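Local coordinates for protein parvulin 42 (Trypanosoma brucei brucei, PDB 6GMP) that probably catalyses the cis-trans isomerisation of peptide bonds preceding proline, through the parvulin-type PPIase domain described here, at residues L12-H15 with K16-R20; I41-A44 with Q45-A49. All coordinates share one frame; numbering follows the deposited sequence.

Contact 1 (L12-H15 with K16-R20)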
ATOM      1  N   LEU A  12       2.031   0.946   2.076  1.00 18.43           N
ATOM      2  CA  LEU A  12       1.331   1.772   3.062  1.00 16.82           C
ATOM      3  C   LEU A  12       2.139   3.025   3.371  1.00 15.80           C
ATOM      4  O   LEU A  12       3.298   2.941   3.754  1.00 18.67           O
ATOM      5  CB  LEU A  12       1.087   0.996   4.360  1.00 18.38           C
ATOM      6  CG  LEU A  12       0.288   1.740   5.427  1.00 19.04           C
ATOM      7  CD1 LEU A  12      -1.147   1.985   5.007  1.00 20.06           C
ATOM      8  CD2 LEU A  12       0.304   0.969   6.739  1.00 22.24           C
ATOM      9  N   VAL A  13       1.498   4.174   3.195  1.00 16.68           N
ATOM     10  CA  VAL A  13       2.066   5.461   3.552  1.00 18.71           C
ATOM     11  C   VAL A  13       1.260   5.973   4.738  1.00 18.22           C
ATOM     12  O   VAL A  13       0.067   6.235   4.623  1.00 18.97           O
ATOM     13  CB  VAL A  13       1.996   6.444   2.363  1.00 18.74           C
ATOM     14  CG1 VAL A  13       2.547   7.803   2.749  1.00 21.27           C
ATOM     15  CG2 VAL A  13       2.770   5.882   1.176  1.00 21.86           C
ATOM     16  N   LYS A  14       1.909   6.107   5.883  1.00 20.33           N
ATOM     17  CA  LYS A  14       1.234   6.509   7.105  1.00 20.19           C
ATOM     18  C   LYS A  14       1.169   8.017   7.199  1.00 20.75           C
ATOM     19  O   LYS A  14       1.783   8.746   6.414  1.00 19.39           O
ATOM     20  CB  LYS A  14       1.958   5.911   8.315  1.00 23.48           C
ATOM     21  CG  LYS A  14       1.841   4.411   8.384  1.00 23.48           C
ATOM     22  CD  LYS A  14       2.444   3.852   9.659  1.00 24.83           C
ATOM     23  CE  LYS A  14       2.304   2.349   9.701  1.00 30.79           C
ATOM     24  NZ  LYS A  14       2.477   1.825  11.085  1.00 38.29           N
ATOM     25  N   HIS A  15       0.435   8.510   8.183  1.00 19.55           N
ATOM     26  CA  HIS A  15       0.451   9.920   8.515  1.00 19.48           C
ATOM     27  C   HIS A  15       0.273  10.056  10.027  1.00 20.29           C
ATOM     28  O   HIS A  15      -0.010   9.052  10.712  1.00 19.48           O
ATOM     29  CB  HIS A  15      -0.613  10.703   7.746  1.00 19.11           C
ATOM     30  CG  HIS A  15      -2.000  10.169   7.907  1.00 19.80           C
ATOM     31  ND1 HIS A  15      -2.737  10.359   9.053  1.00 20.41           N
ATOM     32  CD2 HIS A  15      -2.786   9.470   7.058  1.00 20.92           C
ATOM     33  CE1 HIS A  15      -3.928   9.803   8.901  1.00 21.43           C
ATOM     34  NE2 HIS A  15      -3.978   9.250   7.703  1.00 21.79           N
ATOM     35  N   LYS A  16       0.422  11.277  10.534  1.00 19.52           N
ATOM     36  CA  LYS A  16       0.465  11.516  11.972  1.00 19.06           C
ATOM     37  C   LYS A  16      -0.806  11.117  12.709  1.00 24.11           C
ATOM     38  O   LYS A  16      -0.778  10.898  13.918  1.00 26.41           O
ATOM     39  CB  LYS A  16       0.740  12.995  12.242  1.00 24.24           C
ATOM     40  CG  LYS A  16      -0.420  13.913  11.883  1.00 23.64           C
ATOM     41  CD  LYS A  16      -0.070  15.390  12.021  1.00 28.07           C
ATOM     42  CE  LYS A  16      -1.314  16.291  11.969  1.00 35.92           C
ATOM     43  NZ  LYS A  16      -2.299  16.049  13.081  1.00 33.19           N
ATOM     44  N   ASP A  17      -1.920  11.043  11.997  1.00 21.34           N
ATOM     45  CA  ASP A  17      -3.211  10.787  12.629  1.00 22.60           C
ATOM     46  C   ASP A  17      -3.621   9.313  12.668  1.00 23.72           C
ATOM     47  O   ASP A  17      -4.697   9.001  13.178  1.00 26.54           O
ATOM     48  CB  ASP A  17      -4.313  11.616  11.965  1.00 24.96           C
ATOM     49  CG  ASP A  17      -4.180  13.101  12.248  1.00 27.84           C
ATOM     50  OD1 ASP A  17      -3.526  13.468  13.245  1.00 32.81           O
ATOM     51  OD2 ASP A  17      -4.752  13.898  11.476  1.00 38.19           O
ATOM     52  N   VAL A  18      -2.784   8.403  12.173  1.00 21.53           N
ATOM     53  CA  VAL A  18      -3.111   6.977  12.284  1.00 24.98           C
ATOM     54  C   VAL A  18      -2.856   6.518  13.728  1.00 27.76           C
ATOM     55  O   VAL A  18      -2.189   7.204  14.501  1.00 31.20           O
ATOM     56  CB  VAL A  18      -2.346   6.094  11.265  1.00 22.22           C
ATOM     57  CG1 VAL A  18      -2.524   6.611   9.837  1.00 22.84           C
ATOM     58  CG2 VAL A  18      -0.873   5.980  11.626  1.00 24.42           C
ATOM     59  N   ARG A  19      -3.399   5.371  14.097  1.00 35.84           N
ATOM     60  CA  ARG A  19      -3.300   4.925  15.484  1.00 38.86           C
ATOM     61  C   ARG A  19      -1.862   4.599  15.907  1.00 43.77           C
ATOM     62  O   ARG A  19      -1.481   4.839  17.058  1.00 42.00           O
ATOM     63  CB  ARG A  19      -4.240   3.740  15.746  1.00 47.61           C
ATOM     64  CG  ARG A  19      -4.230   2.661  14.671  1.00 56.80           C
ATOM     65  CD  ARG A  19      -5.303   1.627  14.928  1.00 69.16           C
ATOM     66  NE  ARG A  19      -6.606   2.036  14.406  1.00 73.05           N
ATOM     67  CZ  ARG A  19      -7.769   1.825  15.017  1.00 71.04           C
ATOM     68  NH1 ARG A  19      -7.817   1.219  16.195  1.00 76.09           N
ATOM     69  NH2 ARG A  19      -8.892   2.232  14.446  1.00 67.61           N
ATOM     70  N   ARG A  20      -1.071   4.061  14.980  1.00 39.30           N
ATOM     71  CA  ARG A  20       0.345   3.786  15.225  1.00 32.01           C
ATOM     72  C   ARG A  20       1.203   4.510  14.200  1.00 27.61           C
ATOM     73  O   ARG A  20       1.638   3.916  13.203  1.00 28.82           O
ATOM     74  CB  ARG A  20       0.633   2.296  15.136  1.00 33.76           C
ATOM     75  CG  ARG A  20       0.013   1.467  16.243  1.00 51.10           C
ATOM     76  CD  ARG A  20       0.057  -0.006  15.876  1.00 60.65           C
ATOM     77  NE  ARG A  20      -0.587  -0.209  14.581  1.00 58.84           N
ATOM     78  CZ  ARG A  20      -1.904  -0.246  14.400  1.00 58.78           C
ATOM     79  NH1 ARG A  20      -2.728  -0.126  15.440  1.00 64.75           N
ATOM     80  NH2 ARG A  20      -2.397  -0.411  13.181  1.00 46.51           N
TER
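His15 and Val18 meet where the chain leaves its strand and folds into a type I beta turn running from one to the other. The turn is closed by a nearly straight bond (173°) from Val18 N to His15 O. The imidazole turns an edge to Asp17 because CG is tucked above the main chain (chi1 55°), which brings ND1 to 3.1 Å from Asp17 N, a donor lying close to the ring plane, for a second bond. Val18 CG1 then covers one ring face, a CH-pi contact 3.7 Å from the His15 centroid and 13° off its normal; a compact branched residue suits that spot. This is the tight part. On the exposed side, Lys16 runs extended and bends only at its end, where NZ forms a salt bridge of 2.9 Å with Asp17 OD1. Buried Lys14 is extended beyond CG, its amine held by two carbonyls, Arg20 O at 3.1 Å from NZ and Ser22 O, as a long flexible chain allows. Arg19 adds a salt bridge to Glu112. Lys14 O and the Lys16 backbone bond to Arg35, Val13 ends strand 6-13, its backbone hydrogen-bonded to Val115 of strand 114-120, and His15 rests on Ala40 of helix 37-49.

Contact 2 (I41-A44 with Q45-A49)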
ATOM      1  N   ILE A  41      -1.396  11.420   1.239  1.00 17.50           N
ATOM      2  CA  ILE A  41      -2.135  11.272  -0.004  1.00 17.10           C
ATOM      3  C   ILE A  41      -1.298  11.728  -1.179  1.00 19.34           C
ATOM      4  O   ILE A  41      -1.232  11.044  -2.199  1.00 19.07           O
ATOM      5  CB  ILE A  41      -3.447  12.052   0.081  1.00 18.15           C
ATOM      6  CG1 ILE A  41      -4.380  11.406   1.121  1.00 20.21           C
ATOM      7  CG2 ILE A  41      -4.145  12.116  -1.271  1.00 21.51           C
ATOM      8  CD1 ILE A  41      -5.595  12.249   1.465  1.00 26.30           C
ATOM      9  N   ASN A  42      -0.649  12.874  -1.053  1.00 17.87           N
ATOM     10  CA  ASN A  42       0.160  13.375  -2.148  1.00 17.56           C
ATOM     11  C   ASN A  42       1.343  12.476  -2.430  1.00 17.19           C
ATOM     12  O   ASN A  42       1.697  12.264  -3.586  1.00 18.64           O
ATOM     13  CB  ASN A  42       0.636  14.788  -1.846  1.00 18.26           C
ATOM     14  CG  ASN A  42      -0.463  15.798  -1.995  1.00 20.25           C
ATOM     15  OD1 ASN A  42      -1.338  15.666  -2.860  1.00 24.90           O
ATOM     16  ND2 ASN A  42      -0.413  16.840  -1.185  1.00 20.08           N
ATOM     17  N   LEU A  43       1.941  11.926  -1.391  1.00 17.47           N
ATOM     18  CA  LEU A  43       3.068  11.031  -1.566  0.62 19.01           C
ATOM     19  C   LEU A  43       2.631   9.746  -2.264  1.00 19.12           C
ATOM     20  O   LEU A  43       3.262   9.321  -3.239  1.00 18.09           O
ATOM     21  CB  LEU A  43       3.718  10.714  -0.224  0.62 18.57           C
ATOM     22  CG  LEU A  43       4.869   9.711  -0.263  0.62 20.12           C
ATOM     23  CD1 LEU A  43       5.910  10.168  -1.239  0.62 21.56           C
ATOM     24  CD2 LEU A  43       5.472   9.564   1.119  0.62 23.35           C
ATOM     25  N   ALA A  44       1.553   9.123  -1.793  1.00 17.31           N
ATOM     26  CA  ALA A  44       1.046   7.911  -2.422  1.00 18.27           C
ATOM     27  C   ALA A  44       0.720   8.156  -3.895  1.00 19.76           C
ATOM     28  O   ALA A  44       1.003   7.320  -4.770  1.00 19.36           O
ATOM     29  CB  ALA A  44      -0.177   7.420  -1.675  1.00 18.46           C
ATOM     30  N   GLN A  45       0.128   9.302  -4.190  1.00 17.86           N
ATOM     31  CA  GLN A  45      -0.179   9.652  -5.571  1.00 18.77           C
ATOM     32  C   GLN A  45       1.086   9.711  -6.424  1.00 20.42           C
ATOM     33  O   GLN A  45       1.100   9.221  -7.558  1.00 20.99           O
ATOM     34  CB  GLN A  45      -0.917  10.990  -5.620  1.00 19.49           C
ATOM     35  CG  GLN A  45      -1.205  11.509  -7.023  1.00 23.08           C
ATOM     36  CD  GLN A  45      -2.006  10.533  -7.862  1.00 28.09           C
ATOM     37  OE1 GLN A  45      -2.830   9.771  -7.339  1.00 27.23           O
ATOM     38  NE2 GLN A  45      -1.777  10.557  -9.171  1.00 27.99           N
ATOM     39  N   ALA A  46       2.138  10.333  -5.899  1.00 19.39           N
ATOM     40  CA  ALA A  46       3.373  10.467  -6.658  1.00 20.65           C
ATOM     41  C   ALA A  46       4.072   9.129  -6.882  1.00 19.86           C
ATOM     42  O   ALA A  46       4.576   8.878  -7.987  1.00 19.90           O
ATOM     43  CB  ALA A  46       4.317  11.434  -5.977  1.00 21.45           C
ATOM     44  N   ILE A  47       4.116   8.270  -5.857  1.00 20.03           N
ATOM     45  CA  ILE A  47       4.858   7.022  -5.981  0.59 22.59           C
ATOM     46  C   ILE A  47       4.146   6.098  -6.969  1.00 19.90           C
ATOM     47  O   ILE A  47       4.796   5.275  -7.637  1.00 20.67           O
ATOM     48  CB  ILE A  47       5.193   6.385  -4.626  0.59 28.97           C
ATOM     49  CG1 ILE A  47       3.930   6.011  -3.883  0.59 21.62           C
ATOM     50  CG2 ILE A  47       6.079   7.344  -3.813  0.59 26.16           C
ATOM     51  CD1 ILE A  47       4.198   5.322  -2.546  0.59 22.70           C
ATOM     52  N   LEU A  48       2.830   6.249  -7.077  1.00 20.58           N
ATOM     53  CA  LEU A  48       2.062   5.510  -8.060  1.00 21.61           C
ATOM     54  C   LEU A  48       2.260   6.108  -9.454  1.00 20.36           C
ATOM     55  O   LEU A  48       2.605   5.417 -10.428  1.00 21.72           O
ATOM     56  CB  LEU A  48       0.585   5.585  -7.707  1.00 22.62           C
ATOM     57  CG  LEU A  48      -0.408   5.040  -8.732  1.00 23.77           C
ATOM     58  CD1 LEU A  48      -0.272   3.514  -8.903  1.00 25.00           C
ATOM     59  CD2 LEU A  48      -1.818   5.428  -8.317  1.00 23.68           C
ATOM     60  N   ALA A  49       2.005   7.408  -9.557  1.00 20.22           N
ATOM     61  CA  ALA A  49       1.917   8.069 -10.848  1.00 21.56           C
ATOM     62  C   ALA A  49       3.255   8.185 -11.581  1.00 22.62           C
ATOM     63  O   ALA A  49       3.281   8.359 -12.791  1.00 24.16           O
ATOM     64  CB  ALA A  49       1.275   9.433 -10.689  1.00 23.43           C
TER
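Leu43 and Ile47, one helical turn apart, touch through a branch of each: Leu43 CD1 lies 3.8 Å from Ile47 CG2. Both side chains have a second conformer, and their contacts hold for the one described. Ile47 can be followed outward. Its CB stands 3.8 Å from Leu43 O, the carbonyl that its own backbone N bonds at 2.9 Å. From there CG2 turns to the Leu43 methyl, whereas CG1, with chi1 at 63°, folds back over the helix to within 3.3 Å of Ala44 O. The tip, CD1, lies 4.1 Å from Ala44 CA, and the side chain packs on Val11 and Val13 of strand 6-13. Small Ala44 suits this place, since its methyl lets the helix lie close to Val115 of strand 114-120. Asn42, Gln45 and Ala46 are exposed, and Gln45 CB passes 3.4 Å from Ile41 O. Gln45, Ala46, Ile47 and Leu48 give their N-H groups to the carbonyl oxygens of Ile41, Asn42, Leu43 and Ala44 in turn. The chemistry is therefore divided: main-chain bonds satisfy these peptide groups along the helix, while leucine, isoleucine and alanine leave one side apolar, fit to pack on the sheet, and the amide side chains occur where the helix is exposed.

Overall arrangement
From the N terminus, strand 6-13 runs through the middle of the antiparallel sheet and ends within contact 1, where a turn at residues 15-18 starts the long loop leading to helix 37-49. Contact 2 follows inside that helix, over its last two turns or so. Both are local, in series along the chain, and neither encloses nor crosses the other; their centres are about 15 Å apart. They nevertheless meet in space: in the conformers described, Val13 CG1 packs 3.8 Å from Leu43 CD2, and Val13 CG2 approaches Ile47 CD1. Helix and strand are thus joined across the loop between them, in the parvulin-type PPIase domain, with strand 114-120 beside both.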